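Local coordinates for uncharacterized protein (Legionella pneumophila subsp. pneumophila, PDB 5T2X), which is of unknown function but folds as an elongated, all-helical, single-chain protein of the DUF5630 family, at residues A[24-29]-A[54-59]; A[82-87]-A[217-222]; A[156-161]-A[177-182]; A[167-172]-A[210-215]; A[196-201]-A[243-248]. All coordinates share one frame; numbering follows the deposited sequence.

Contact 1 (A[24-29]-A[54-59]); sequences NLIKEN and KTITDF
The last turn of helix 15-27 lies against the start of helix 54-60, the backbones coming nearest where the CA of Ile26 is 7.4 Å from that of Thr55. Ile26 carries the contact. Its CG1 branch stands anti to the carbonyl carbon (chi1 -60°) and runs out extended, so that Ile26 CD1 meets both CD1 of Ile56, at 3.6 Å, and CB of Phe59. CG1 of Ile26 sits over the rim of one face of the Phe59 ring, 4.1 Å above its plane, while Ile26 CG2 slides past the methyl of Thr55, 3.8 Å from Thr55 CG2. A beta-branched residue suits the spot because its two arms let CG2 meet Thr55 while the longer branch reaches Ile56 and Phe59. Helix 15-27 ends here in a Schellman motif, with Asn29 at positive phi as C-prime residue and its N bonded to Ile26 O. Helix 31-40 then follows, and its Ala34 also touches Ile26. At the exposed margin the extended chain of Lys27 crosses Thr55 almost perpendicularly, Lys27 CE lying 3.9 Å from Thr55 OG1.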
# COMPACT_ATOMS: atom_id res chain seq x y z
N ASN A 24 -23.73 21.96 -7.29
CA ASN A 24 -24.66 22.49 -8.28
C ASN A 24 -23.97 22.73 -9.62
O ASN A 24 -24.57 22.51 -10.68
CB ASN A 24 -25.31 23.77 -7.77
CG ASN A 24 -26.19 23.53 -6.55
OD1 ASN A 24 -26.59 22.40 -6.28
ND2 ASN A 24 -26.49 24.59 -5.82
N LEU A 25 -22.71 23.17 -9.59
CA LEU A 25 -21.97 23.36 -10.84
C LEU A 25 -21.85 22.05 -11.61
O LEU A 25 -21.94 22.03 -12.84
CB LEU A 25 -20.58 23.94 -10.55
CG LEU A 25 -20.53 25.39 -10.06
CD1 LEU A 25 -19.10 25.79 -9.74
CD2 LEU A 25 -21.14 26.32 -11.10
N ILE A 26 -21.65 20.94 -10.89
CA ILE A 26 -21.55 19.64 -11.55
C ILE A 26 -22.91 19.22 -12.10
O ILE A 26 -23.00 18.65 -13.20
CB ILE A 26 -20.98 18.59 -10.58
CG1 ILE A 26 -19.58 19.01 -10.13
CG2 ILE A 26 -20.93 17.22 -11.24
CD1 ILE A 26 -18.97 18.10 -9.10
N LYS A 27 -23.98 19.49 -11.36
CA LYS A 27 -25.32 19.14 -11.83
C LYS A 27 -25.72 20.00 -13.03
O LYS A 27 -26.35 19.50 -13.97
CB LYS A 27 -26.33 19.28 -10.70
CG LYS A 27 -26.08 18.34 -9.53
CD LYS A 27 -27.02 18.63 -8.37
CE LYS A 27 -26.75 17.70 -7.20
NZ LYS A 27 -27.61 18.03 -6.03
N GLU A 28 -25.37 21.29 -13.01
CA GLU A 28 -25.66 22.18 -14.13
C GLU A 28 -24.74 21.97 -15.32
O GLU A 28 -24.80 22.76 -16.28
CB GLU A 28 -25.59 23.65 -13.69
CG GLU A 28 -26.52 24.03 -12.54
CD GLU A 28 -27.94 24.33 -12.99
OE1 GLU A 28 -28.48 23.58 -13.82
OE2 GLU A 28 -28.51 25.33 -12.51
N ASN A 29 -23.90 20.93 -15.26
CA ASN A 29 -22.96 20.56 -16.31
C ASN A 29 -21.90 21.63 -16.57
O ASN A 29 -21.31 21.68 -17.65
CB ASN A 29 -23.69 20.21 -17.61
CG ASN A 29 -24.71 19.10 -17.43
OD1 ASN A 29 -25.89 19.27 -17.73
ND2 ASN A 29 -24.26 17.96 -16.91
N LYS A 54 -21.57 12.66 -2.63
CA LYS A 54 -21.50 11.69 -3.71
C LYS A 54 -21.28 12.38 -5.06
O LYS A 54 -20.59 11.83 -5.92
CB LYS A 54 -22.78 10.85 -3.74
CG LYS A 54 -22.87 9.90 -4.93
CD LYS A 54 -24.22 9.20 -4.99
CE LYS A 54 -24.35 8.37 -6.25
NZ LYS A 54 -23.27 7.34 -6.35
N THR A 55 -21.85 13.57 -5.25
CA THR A 55 -21.69 14.28 -6.51
C THR A 55 -20.24 14.66 -6.75
O THR A 55 -19.73 14.54 -7.87
CB THR A 55 -22.58 15.52 -6.53
OG1 THR A 55 -23.95 15.14 -6.34
CG2 THR A 55 -22.45 16.25 -7.87
N ILE A 56 -19.54 15.11 -5.70
CA ILE A 56 -18.16 15.55 -5.86
C ILE A 56 -17.25 14.36 -6.15
O ILE A 56 -16.43 14.40 -7.08
CB ILE A 56 -17.69 16.33 -4.62
CG1 ILE A 56 -18.62 17.51 -4.32
CG2 ILE A 56 -16.26 16.81 -4.79
CD1 ILE A 56 -18.90 18.38 -5.50
N THR A 57 -17.37 13.29 -5.36
CA THR A 57 -16.42 12.19 -5.48
C THR A 57 -16.58 11.45 -6.81
O THR A 57 -15.58 11.05 -7.42
CB THR A 57 -16.57 11.22 -4.31
OG1 THR A 57 -15.67 10.12 -4.48
CG2 THR A 57 -17.99 10.69 -4.19
N ASP A 58 -17.82 11.28 -7.29
CA ASP A 58 -18.02 10.64 -8.58
C ASP A 58 -17.41 11.48 -9.70
O ASP A 58 -16.80 10.94 -10.63
CB ASP A 58 -19.50 10.40 -8.83
CG ASP A 58 -20.11 9.42 -7.85
OD1 ASP A 58 -19.35 8.68 -7.20
OD2 ASP A 58 -21.36 9.39 -7.74
N PHE A 59 -17.56 12.81 -9.62
CA PHE A 59 -16.96 13.69 -10.61
C PHE A 59 -15.44 13.64 -10.53
O PHE A 59 -14.76 13.68 -11.56
CB PHE A 59 -17.47 15.11 -10.40
CG PHE A 59 -16.88 16.12 -11.34
CD1 PHE A 59 -17.25 16.15 -12.68
CD2 PHE A 59 -15.96 17.05 -10.89
CE1 PHE A 59 -16.71 17.08 -13.54
CE2 PHE A 59 -15.41 17.99 -11.75
CZ PHE A 59 -15.79 18.00 -13.08

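Contact 2 (A[82-87]-A[217-222]); sequences SFEEYP and INNAYF
Asparagine side chains at the C-terminal end of helix 211-220 clamp the extended loop between helices 66-76 and 91-111, just before Phe222 closes the helix in a Schellman motif. Asn219 binds the main chain of Glu84 through both ends of its amide: OD1 accepts from Glu84 N at 3.0 Å, and ND2 donates to a lone pair of Glu84 O at 2.7 Å. An amide suits this place because it carries the donor and the acceptor that a peptide needs. Asn218, its CG anti to the backbone N, points ND2 at Ser82 O (3.0 Å) and also at Asn219 OD1 (2.9 Å), so that OD1 is gripped by two donors and the Asn219 amide is fixed in its rotation. The carboxylate of Glu84 stacks on the Asn218 amide with planes 23° apart, while Glu84 OE1 bonds Ser215 OG. Phe83 turns an edge to Asn219. Tyr86, whose OH bonds His168 ND1, also reaches Asn219 through a water 2.9 Å from Tyr86 OH that accepts from Asn219 ND2 at 3.0 Å.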
# COMPACT_ATOMS: atom_id res chain seq x y z
N SER A 82 10.50 11.36 -6.20
CA SER A 82 9.21 11.70 -6.79
C SER A 82 8.35 10.45 -6.83
O SER A 82 8.82 9.38 -7.22
CB SER A 82 9.38 12.28 -8.20
OG SER A 82 10.12 13.49 -8.17
N PHE A 83 7.09 10.59 -6.41
CA PHE A 83 6.16 9.47 -6.46
C PHE A 83 5.85 9.11 -7.91
O PHE A 83 5.82 9.96 -8.79
CB PHE A 83 4.87 9.80 -5.71
CG PHE A 83 5.03 9.89 -4.22
CD1 PHE A 83 5.24 11.11 -3.60
CD2 PHE A 83 4.98 8.74 -3.44
CE1 PHE A 83 5.39 11.18 -2.23
CE2 PHE A 83 5.13 8.81 -2.07
CZ PHE A 83 5.33 10.04 -1.46
N GLU A 84 5.61 7.82 -8.13
CA GLU A 84 5.26 7.31 -9.45
C GLU A 84 3.93 6.57 -9.37
O GLU A 84 3.59 5.99 -8.34
CB GLU A 84 6.35 6.38 -10.00
CG GLU A 84 7.73 7.03 -10.07
CD GLU A 84 8.78 6.11 -10.67
OE1 GLU A 84 8.41 5.06 -11.24
OE2 GLU A 84 9.98 6.43 -10.56
N GLU A 85 3.19 6.60 -10.47
CA GLU A 85 1.90 5.94 -10.56
C GLU A 85 2.05 4.56 -11.19
O GLU A 85 2.91 4.35 -12.05
CB GLU A 85 0.91 6.78 -11.38
CG GLU A 85 0.84 8.23 -10.96
CD GLU A 85 -0.05 9.05 -11.88
OE1 GLU A 85 -1.09 8.53 -12.33
OE2 GLU A 85 0.29 10.22 -12.15
N TYR A 86 1.21 3.63 -10.74
CA TYR A 86 1.19 2.29 -11.31
C TYR A 86 -0.12 1.61 -10.95
O TYR A 86 -0.58 1.76 -9.81
CB TYR A 86 2.38 1.45 -10.83
CG TYR A 86 2.49 1.32 -9.32
CD1 TYR A 86 1.92 0.24 -8.65
CD2 TYR A 86 3.19 2.26 -8.58
CE1 TYR A 86 2.03 0.12 -7.28
CE2 TYR A 86 3.30 2.15 -7.21
CZ TYR A 86 2.72 1.07 -6.56
OH TYR A 86 2.83 0.95 -5.19
N PRO A 87 -0.74 0.88 -11.87
CA PRO A 87 -1.99 0.18 -11.55
C PRO A 87 -1.74 -0.96 -10.57
O PRO A 87 -0.58 -1.34 -10.34
CB PRO A 87 -2.46 -0.34 -12.92
CG PRO A 87 -1.22 -0.45 -13.71
CD PRO A 87 -0.33 0.68 -13.27
N ILE A 217 8.63 -0.22 -6.27
CA ILE A 217 9.86 -0.22 -5.49
C ILE A 217 10.32 1.21 -5.23
O ILE A 217 10.85 1.53 -4.16
CB ILE A 217 10.95 -1.04 -6.20
CG1 ILE A 217 10.51 -2.50 -6.34
CG2 ILE A 217 12.27 -0.96 -5.45
CD1 ILE A 217 11.47 -3.36 -7.14
N ASN A 218 10.10 2.10 -6.21
CA ASN A 218 10.44 3.51 -6.02
C ASN A 218 9.62 4.13 -4.89
O ASN A 218 10.17 4.77 -3.99
CB ASN A 218 10.23 4.27 -7.33
CG ASN A 218 10.39 5.76 -7.17
OD1 ASN A 218 11.50 6.29 -7.22
ND2 ASN A 218 9.27 6.46 -6.97
N ASN A 219 8.30 3.93 -4.92
CA ASN A 219 7.44 4.54 -3.92
C ASN A 219 7.65 3.92 -2.54
O ASN A 219 7.72 4.63 -1.53
CB ASN A 219 5.97 4.42 -4.33
CG ASN A 219 5.65 5.22 -5.58
OD1 ASN A 219 6.55 5.70 -6.27
ND2 ASN A 219 4.36 5.36 -5.87
N ALA A 220 7.74 2.59 -2.48
CA ALA A 220 7.74 1.90 -1.19
C ALA A 220 8.97 2.25 -0.36
O ALA A 220 8.89 2.40 0.86
CB ALA A 220 7.65 0.40 -1.39
N TYR A 221 10.13 2.38 -1.01
CA TYR A 221 11.38 2.64 -0.31
C TYR A 221 11.91 4.04 -0.56
O TYR A 221 13.08 4.32 -0.26
CB TYR A 221 12.42 1.58 -0.70
CG TYR A 221 11.86 0.18 -0.66
CD1 TYR A 221 11.35 -0.35 0.52
CD2 TYR A 221 11.82 -0.61 -1.81
CE1 TYR A 221 10.83 -1.63 0.56
CE2 TYR A 221 11.30 -1.89 -1.77
CZ TYR A 221 10.80 -2.39 -0.59
OH TYR A 221 10.28 -3.67 -0.55
N PHE A 222 11.07 4.94 -1.10
CA PHE A 222 11.42 6.34 -1.28
C PHE A 222 12.67 6.51 -2.14
O PHE A 222 13.55 7.32 -1.85
CB PHE A 222 11.58 7.05 0.06
CG PHE A 222 10.41 6.86 0.99
CD1 PHE A 222 9.25 7.61 0.83
CD2 PHE A 222 10.47 5.94 2.02
CE1 PHE A 222 8.18 7.43 1.68
CE2 PHE A 222 9.40 5.76 2.87
CZ PHE A 222 8.25 6.51 2.70
O HOH W 1 12.38 9.24 -7.09
O HOH W 2 2.73 3.59 -4.08

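Contact 3 (A[156-161]-A[177-182]); sequences LTLHYA and YKTCLN
Thr179 projects straight at helix 153-167 and splits its two branches between neighbouring turns. Its methyl, anti to the backbone N, crosses the methyl of Thr157 obliquely, CG2 to CG2 at 3.6 Å. Its hydroxyl, anti to the carbonyl carbon (chi1 -60°), lies against a methyl instead, Thr179 OG1 being 3.6 Å from Ala161 CB. Both threonines return their polar ends to their own helices, Thr179 OG1 bonding Leu175 O and Thr157 OG1 bonding Tyr153 O, so hydroxyls can be buried here while methyls make the contact. Leu158 starts off to one side, but with CG anti to the backbone N its CD1 swings back across the methyl of Thr179, and Leu158 CD1 reaches Cys180 SG at 3.9 Å. The small residues Ala161 and Thr179 let the CA atoms of Leu158 and Thr179 come within 6.6 Å. The segment axes approach to 9.6 Å at 165°, the near-antiparallel packing of a helical hairpin, in which helices 153-167 and 169-185 are joined by a tight turn.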
# COMPACT_ATOMS: atom_id res chain seq x y z
N LEU A 156 -4.72 -10.41 11.47
CA LEU A 156 -4.66 -9.08 10.88
C LEU A 156 -3.29 -8.81 10.28
O LEU A 156 -3.18 -8.18 9.22
CB LEU A 156 -5.01 -8.02 11.92
CG LEU A 156 -6.47 -7.92 12.35
CD1 LEU A 156 -6.65 -6.79 13.34
CD2 LEU A 156 -7.36 -7.72 11.13
N THR A 157 -2.23 -9.27 10.95
CA THR A 157 -0.87 -9.04 10.46
C THR A 157 -0.70 -9.60 9.05
O THR A 157 -0.19 -8.92 8.15
CB THR A 157 0.15 -9.68 11.40
OG1 THR A 157 -0.15 -9.31 12.75
CG2 THR A 157 1.55 -9.20 11.06
N LEU A 158 -1.14 -10.84 8.83
CA LEU A 158 -1.01 -11.45 7.52
C LEU A 158 -2.01 -10.87 6.53
O LEU A 158 -1.72 -10.80 5.33
CB LEU A 158 -1.18 -12.96 7.63
CG LEU A 158 -0.63 -13.78 6.46
CD1 LEU A 158 0.87 -13.54 6.31
CD2 LEU A 158 -0.91 -15.26 6.67
N HIS A 159 -3.19 -10.45 7.01
CA HIS A 159 -4.18 -9.86 6.12
C HIS A 159 -3.68 -8.55 5.52
O HIS A 159 -3.87 -8.29 4.33
CB HIS A 159 -5.49 -9.64 6.86
CG HIS A 159 -6.50 -8.85 6.08
ND1 HIS A 159 -7.12 -9.35 4.96
CD2 HIS A 159 -6.98 -7.60 6.25
CE1 HIS A 159 -7.95 -8.44 4.48
NE2 HIS A 159 -7.88 -7.37 5.25
N TYR A 160 -3.05 -7.70 6.34
CA TYR A 160 -2.55 -6.43 5.84
C TYR A 160 -1.43 -6.64 4.83
O TYR A 160 -1.35 -5.92 3.83
CB TYR A 160 -2.07 -5.56 7.00
CG TYR A 160 -3.19 -5.06 7.89
CD1 TYR A 160 -4.38 -4.59 7.34
CD2 TYR A 160 -3.07 -5.07 9.27
CE1 TYR A 160 -5.41 -4.14 8.15
CE2 TYR A 160 -4.09 -4.62 10.08
CZ TYR A 160 -5.26 -4.16 9.52
OH TYR A 160 -6.28 -3.71 10.33
N ALA A 161 -0.58 -7.64 5.06
CA ALA A 161 0.48 -7.95 4.10
C ALA A 161 -0.09 -8.55 2.83
O ALA A 161 0.43 -8.29 1.73
CB ALA A 161 1.50 -8.89 4.74
N TYR A 177 6.38 -11.72 2.58
CA TYR A 177 7.48 -12.62 2.88
C TYR A 177 8.07 -12.33 4.25
O TYR A 177 8.28 -13.25 5.05
CB TYR A 177 8.55 -12.52 1.78
CG TYR A 177 9.97 -12.66 2.27
CD1 TYR A 177 10.51 -13.92 2.55
CD2 TYR A 177 10.79 -11.55 2.44
CE1 TYR A 177 11.81 -14.05 2.99
CE2 TYR A 177 12.09 -11.68 2.88
CZ TYR A 177 12.60 -12.93 3.15
OH TYR A 177 13.90 -13.06 3.59
N LYS A 178 8.33 -11.06 4.55
CA LYS A 178 8.88 -10.70 5.85
C LYS A 178 7.88 -10.95 6.97
O LYS A 178 8.27 -11.31 8.08
CB LYS A 178 9.32 -9.24 5.85
CG LYS A 178 10.13 -8.84 7.07
CD LYS A 178 11.40 -9.67 7.18
CE LYS A 178 12.19 -9.30 8.43
NZ LYS A 178 13.45 -10.10 8.54
N THR A 179 6.58 -10.78 6.69
CA THR A 179 5.57 -11.05 7.71
C THR A 179 5.53 -12.53 8.06
O THR A 179 5.37 -12.88 9.24
CB THR A 179 4.20 -10.56 7.22
OG1 THR A 179 4.25 -9.15 6.97
CG2 THR A 179 3.13 -10.84 8.26
N CYS A 180 5.68 -13.40 7.07
CA CYS A 180 5.70 -14.84 7.34
C CYS A 180 6.92 -15.23 8.16
O CYS A 180 6.84 -16.11 9.02
CB CYS A 180 5.65 -15.62 6.03
SG CYS A 180 4.08 -15.52 5.14
N LEU A 181 8.07 -14.58 7.91
CA LEU A 181 9.26 -14.85 8.71
C LEU A 181 9.03 -14.45 10.17
O LEU A 181 9.38 -15.20 11.08
CB LEU A 181 10.47 -14.11 8.15
CG LEU A 181 11.02 -14.50 6.77
CD1 LEU A 181 12.31 -13.76 6.51
CD2 LEU A 181 11.23 -16.00 6.67
N ASN A 182 8.44 -13.28 10.39
CA ASN A 182 8.19 -12.82 11.75
C ASN A 182 7.17 -13.70 12.46
O ASN A 182 7.25 -13.87 13.68
CB ASN A 182 7.73 -11.36 11.74
CG ASN A 182 8.81 -10.42 11.26
OD1 ASN A 182 9.89 -10.84 10.84
ND2 ASN A 182 8.52 -9.12 11.31

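Contact 4 (A[167-172]-A[210-215]); sequences YHWTPG and HQYSIS
Trp169 and Ser213 form the close centre of this contact, their CA atoms only 5.2 Å apart. The Trp169 side chain leaves with CG anti to the carbonyl carbon and lays one indole face against the first turn of helix 211-220. Trp169 CB meets Ser213 CB at 3.7 Å, and Tyr212 CB makes a CH-pi contact over the six-membered ring of Trp169, 4.1 Å from the centroid. A small serine suits this place because it admits the indole and can still turn its hydroxyl aside: Ser213 OG, anti to its backbone N, donates to Thr170 OG1 at 2.9 Å. Thr170 OG1 is also bonded to Ala204 O. His210 packs more obliquely, its ring plane at 31° to the indole, with Trp169 CH2 over the ring centre. It is fixed at both nitrogens, for His210 ND1 caps the helix by accepting from Tyr212 N at 3.0 Å and NE2 bonds Phe273 O. The looser side is the outer part of the partly exposed Tyr212: beyond CB, its ring presents an edge to Trp169 CZ2, and its hydroxyl end runs off from the indole. Trp169 NE1 bonds Pro87 O. Together Trp169, His210 and Tyr212 make an aromatic cluster at an N-capped helix start.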
# COMPACT_ATOMS: atom_id res chain seq x y z
N TYR A 167 -1.85 -4.93 -4.60
CA TYR A 167 -1.71 -3.63 -5.23
C TYR A 167 -0.28 -3.14 -5.39
O TYR A 167 -0.07 -2.17 -6.13
CB TYR A 167 -2.49 -2.56 -4.45
CG TYR A 167 -3.92 -2.94 -4.13
CD1 TYR A 167 -4.93 -2.81 -5.08
CD2 TYR A 167 -4.28 -3.40 -2.87
CE1 TYR A 167 -6.24 -3.15 -4.79
CE2 TYR A 167 -5.59 -3.74 -2.57
CZ TYR A 167 -6.56 -3.61 -3.53
OH TYR A 167 -7.86 -3.94 -3.24
N HIS A 168 0.71 -3.76 -4.75
CA HIS A 168 2.03 -3.14 -4.68
C HIS A 168 3.16 -4.07 -5.13
O HIS A 168 4.32 -3.85 -4.74
CB HIS A 168 2.29 -2.61 -3.27
CG HIS A 168 1.30 -1.57 -2.85
ND1 HIS A 168 1.28 -0.31 -3.40
CD2 HIS A 168 0.28 -1.61 -1.96
CE1 HIS A 168 0.29 0.39 -2.85
NE2 HIS A 168 -0.33 -0.38 -1.98
N TRP A 169 2.86 -5.08 -5.93
CA TRP A 169 3.85 -5.79 -6.76
C TRP A 169 4.97 -6.34 -5.87
O TRP A 169 4.68 -7.04 -4.89
CB TRP A 169 4.30 -4.84 -7.87
CG TRP A 169 3.24 -4.54 -8.87
CD1 TRP A 169 2.24 -3.62 -8.75
CD2 TRP A 169 3.07 -5.15 -10.15
NE1 TRP A 169 1.45 -3.62 -9.88
CE2 TRP A 169 1.94 -4.55 -10.76
CE3 TRP A 169 3.76 -6.15 -10.85
CZ2 TRP A 169 1.49 -4.92 -12.02
CZ3 TRP A 169 3.31 -6.51 -12.10
CH2 TRP A 169 2.19 -5.90 -12.68
N THR A 170 6.24 -6.05 -6.18
CA THR A 170 7.34 -6.68 -5.44
C THR A 170 7.41 -6.22 -3.99
O THR A 170 7.54 -7.08 -3.10
CB THR A 170 8.67 -6.44 -6.18
OG1 THR A 170 8.69 -7.22 -7.38
CG2 THR A 170 9.85 -6.80 -5.30
N PRO A 171 7.35 -4.92 -3.66
CA PRO A 171 7.36 -4.54 -2.24
C PRO A 171 6.20 -5.13 -1.45
O PRO A 171 6.35 -5.38 -0.25
CB PRO A 171 7.29 -3.01 -2.29
CG PRO A 171 7.88 -2.65 -3.60
CD PRO A 171 7.43 -3.73 -4.53
N GLY A 172 5.05 -5.36 -2.09
CA GLY A 172 3.95 -6.01 -1.40
C GLY A 172 4.27 -7.45 -1.04
O GLY A 172 4.05 -7.87 0.10
N HIS A 210 9.18 -5.96 -13.89
CA HIS A 210 8.09 -5.27 -14.56
C HIS A 210 8.15 -3.77 -14.28
O HIS A 210 8.59 -3.33 -13.22
CB HIS A 210 6.74 -5.83 -14.11
CG HIS A 210 5.61 -5.48 -15.02
ND1 HIS A 210 5.04 -4.23 -15.07
CD2 HIS A 210 4.93 -6.23 -15.92
CE1 HIS A 210 4.07 -4.21 -15.95
NE2 HIS A 210 3.97 -5.42 -16.49
N GLN A 211 7.71 -2.98 -15.27
CA GLN A 211 7.76 -1.53 -15.15
C GLN A 211 6.91 -1.04 -13.97
O GLN A 211 7.34 -0.16 -13.22
CB GLN A 211 7.29 -0.88 -16.45
CG GLN A 211 7.07 0.62 -16.35
CD GLN A 211 6.35 1.19 -17.56
OE1 GLN A 211 6.27 0.55 -18.60
NE2 GLN A 211 5.81 2.39 -17.41
N TYR A 212 5.71 -1.60 -13.81
CA TYR A 212 4.85 -1.18 -12.71
C TYR A 212 5.46 -1.55 -11.36
O TYR A 212 5.30 -0.81 -10.39
CB TYR A 212 3.46 -1.81 -12.87
CG TYR A 212 2.73 -1.38 -14.11
CD1 TYR A 212 2.99 -0.15 -14.71
CD2 TYR A 212 1.77 -2.19 -14.69
CE1 TYR A 212 2.32 0.26 -15.84
CE2 TYR A 212 1.09 -1.80 -15.83
CZ TYR A 212 1.37 -0.57 -16.40
OH TYR A 212 0.69 -0.18 -17.54
N SER A 213 6.16 -2.68 -11.29
CA SER A 213 6.80 -3.07 -10.04
C SER A 213 8.01 -2.20 -9.74
O SER A 213 8.31 -1.94 -8.57
CB SER A 213 7.20 -4.54 -10.10
OG SER A 213 7.85 -4.94 -8.90
N ILE A 214 8.72 -1.75 -10.78
CA ILE A 214 9.83 -0.82 -10.58
C ILE A 214 9.33 0.47 -9.95
O ILE A 214 9.99 1.06 -9.07
CB ILE A 214 10.56 -0.55 -11.91
CG1 ILE A 214 11.25 -1.83 -12.41
CG2 ILE A 214 11.57 0.57 -11.76
CD1 ILE A 214 12.38 -2.29 -11.52
N SER A 215 8.15 0.94 -10.37
CA SER A 215 7.57 2.13 -9.77
C SER A 215 7.15 1.87 -8.33
O SER A 215 7.27 2.75 -7.46
CB SER A 215 6.38 2.61 -10.60
OG SER A 215 6.80 3.01 -11.90

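Contact 5 (A[196-201]-A[243-248]); sequences EALEAL and ETIAKG
This is a buried contact, mainly of apolar side-chain atoms and with no hydrogen bond across it, between two antiparallel helices, 191-207 and 237-248, well out from the centre of the chain. The segment axes run at 173° and approach to 9.8 Å. Thr244 lies at the middle, with its methyl anti to the backbone N, and sets CG2 3.9 Å from Leu198 CB, with Ala197 CB a little farther off. Thr244 OG1 is turned toward Leu201, 4.0 Å from Leu201 CD2, but is satisfied within its own helix by Ala240 O, which is why a threonine can sit among leucines. Leu198, its CG anti to the backbone N (chi1 175°), crosses Ile245 obliquely. Both of its methyls face Ile245 CG1, the nearer being Leu198 CD2 at 4.0 Å. Leu255 of helix 252-272 touches both Leu198 and Ile245, while Tyr177 of helix 169-185 touches Leu201 and Thr244. Helices 191-207 and 237-248 thus form an antiparallel pair flanked by helices 169-185 and 252-272, the side-by-side packing of an all-helical fold.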
# COMPACT_ATOMS: atom_id res chain seq x y z
N GLU A 196 5.33 -20.51 3.11
CA GLU A 196 4.61 -19.37 2.56
C GLU A 196 5.54 -18.18 2.34
O GLU A 196 5.33 -17.40 1.40
CB GLU A 196 3.45 -18.98 3.48
CG GLU A 196 2.25 -19.91 3.40
CD GLU A 196 1.46 -19.73 2.11
OE1 GLU A 196 1.37 -18.59 1.62
OE2 GLU A 196 0.93 -20.74 1.59
N ALA A 197 6.55 -18.02 3.19
CA ALA A 197 7.52 -16.94 3.00
C ALA A 197 8.31 -17.14 1.71
O ALA A 197 8.58 -16.18 0.99
CB ALA A 197 8.45 -16.85 4.20
N LEU A 198 8.70 -18.38 1.42
CA LEU A 198 9.48 -18.66 0.22
C LEU A 198 8.69 -18.34 -1.04
O LEU A 198 9.21 -17.72 -1.97
CB LEU A 198 9.94 -20.12 0.22
CG LEU A 198 10.68 -20.60 -1.03
CD1 LEU A 198 11.96 -19.82 -1.23
CD2 LEU A 198 10.96 -22.10 -0.94
N GLU A 199 7.42 -18.76 -1.08
CA GLU A 199 6.59 -18.52 -2.26
C GLU A 199 6.45 -17.03 -2.53
O GLU A 199 6.61 -16.57 -3.66
CB GLU A 199 5.23 -19.17 -2.08
CG GLU A 199 4.26 -18.91 -3.22
CD GLU A 199 2.91 -19.57 -3.00
OE1 GLU A 199 2.82 -20.47 -2.14
OE2 GLU A 199 1.94 -19.19 -3.69
N ALA A 200 6.16 -16.25 -1.48
CA ALA A 200 6.03 -14.80 -1.65
C ALA A 200 7.37 -14.17 -2.03
O ALA A 200 7.41 -13.20 -2.80
CB ALA A 200 5.48 -14.17 -0.38
N LEU A 201 8.47 -14.70 -1.50
CA LEU A 201 9.78 -14.18 -1.85
C LEU A 201 10.11 -14.45 -3.32
O LEU A 201 10.66 -13.59 -4.01
CB LEU A 201 10.85 -14.77 -0.94
CG LEU A 201 12.30 -14.36 -1.20
CD1 LEU A 201 12.45 -12.85 -1.12
CD2 LEU A 201 13.23 -15.04 -0.21
N GLU A 243 18.54 -18.63 2.68
CA GLU A 243 18.34 -18.64 4.13
C GLU A 243 16.92 -19.04 4.51
O GLU A 243 16.71 -19.65 5.56
CB GLU A 243 18.69 -17.27 4.72
CG GLU A 243 20.17 -16.95 4.68
CD GLU A 243 20.53 -15.74 5.52
OE1 GLU A 243 21.68 -15.27 5.42
OE2 GLU A 243 19.66 -15.27 6.28
N THR A 244 15.94 -18.71 3.67
CA THR A 244 14.57 -19.14 3.94
C THR A 244 14.44 -20.65 3.83
O THR A 244 13.75 -21.28 4.64
CB THR A 244 13.60 -18.45 2.98
OG1 THR A 244 13.65 -17.03 3.19
CG2 THR A 244 12.18 -18.94 3.20
N ILE A 245 15.11 -21.26 2.85
CA ILE A 245 15.06 -22.71 2.70
C ILE A 245 15.80 -23.39 3.84
O ILE A 245 15.37 -24.45 4.32
CB ILE A 245 15.64 -23.11 1.32
CG1 ILE A 245 14.79 -22.49 0.20
CG2 ILE A 245 15.70 -24.62 1.18
CD1 ILE A 245 15.32 -22.77 -1.18
N ALA A 246 16.90 -22.80 4.31
CA ALA A 246 17.67 -23.41 5.38
C ALA A 246 16.96 -23.27 6.73
O ALA A 246 16.80 -24.25 7.46
CB ALA A 246 19.07 -22.79 5.44
N LYS A 247 16.53 -22.05 7.07
CA LYS A 247 15.84 -21.83 8.34
C LYS A 247 14.55 -22.63 8.40
O LYS A 247 14.20 -23.18 9.45
CB LYS A 247 15.55 -20.34 8.54
CG LYS A 247 16.77 -19.50 8.90
CD LYS A 247 16.41 -18.03 9.02
CE LYS A 247 17.64 -17.19 9.34
NZ LYS A 247 17.32 -15.74 9.40
N GLY A 248 13.82 -22.70 7.29
CA GLY A 248 12.54 -23.39 7.27
C GLY A 248 12.61 -24.89 7.19
O GLY A 248 11.57 -25.54 7.33

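How the contacts relate
Contact 1 stands apart near the N-terminal end, its centre about 50 Å from that of contact 5 and on the opposite side of the chain's centre; it is only partly buried. Contacts 2 and 4, with centres about 8 Å apart, share helix 211-220 and are bonded together through Tyr86 to His168 and Glu84 to Ser215. Both lie about 10 Å from the chain's centre, contact 4 buried and contact 2 partly so, and rely on amide, hydroxyl and aromatic groups to fasten a loop and helix ends. Contacts 3 and 5 are buried, mainly apolar helix-to-helix seams without cross-segment hydrogen bonds, joined by Tyr177 and Cys180 packing on Ala197. Helix 169-185 serves both contacts 3 and 4.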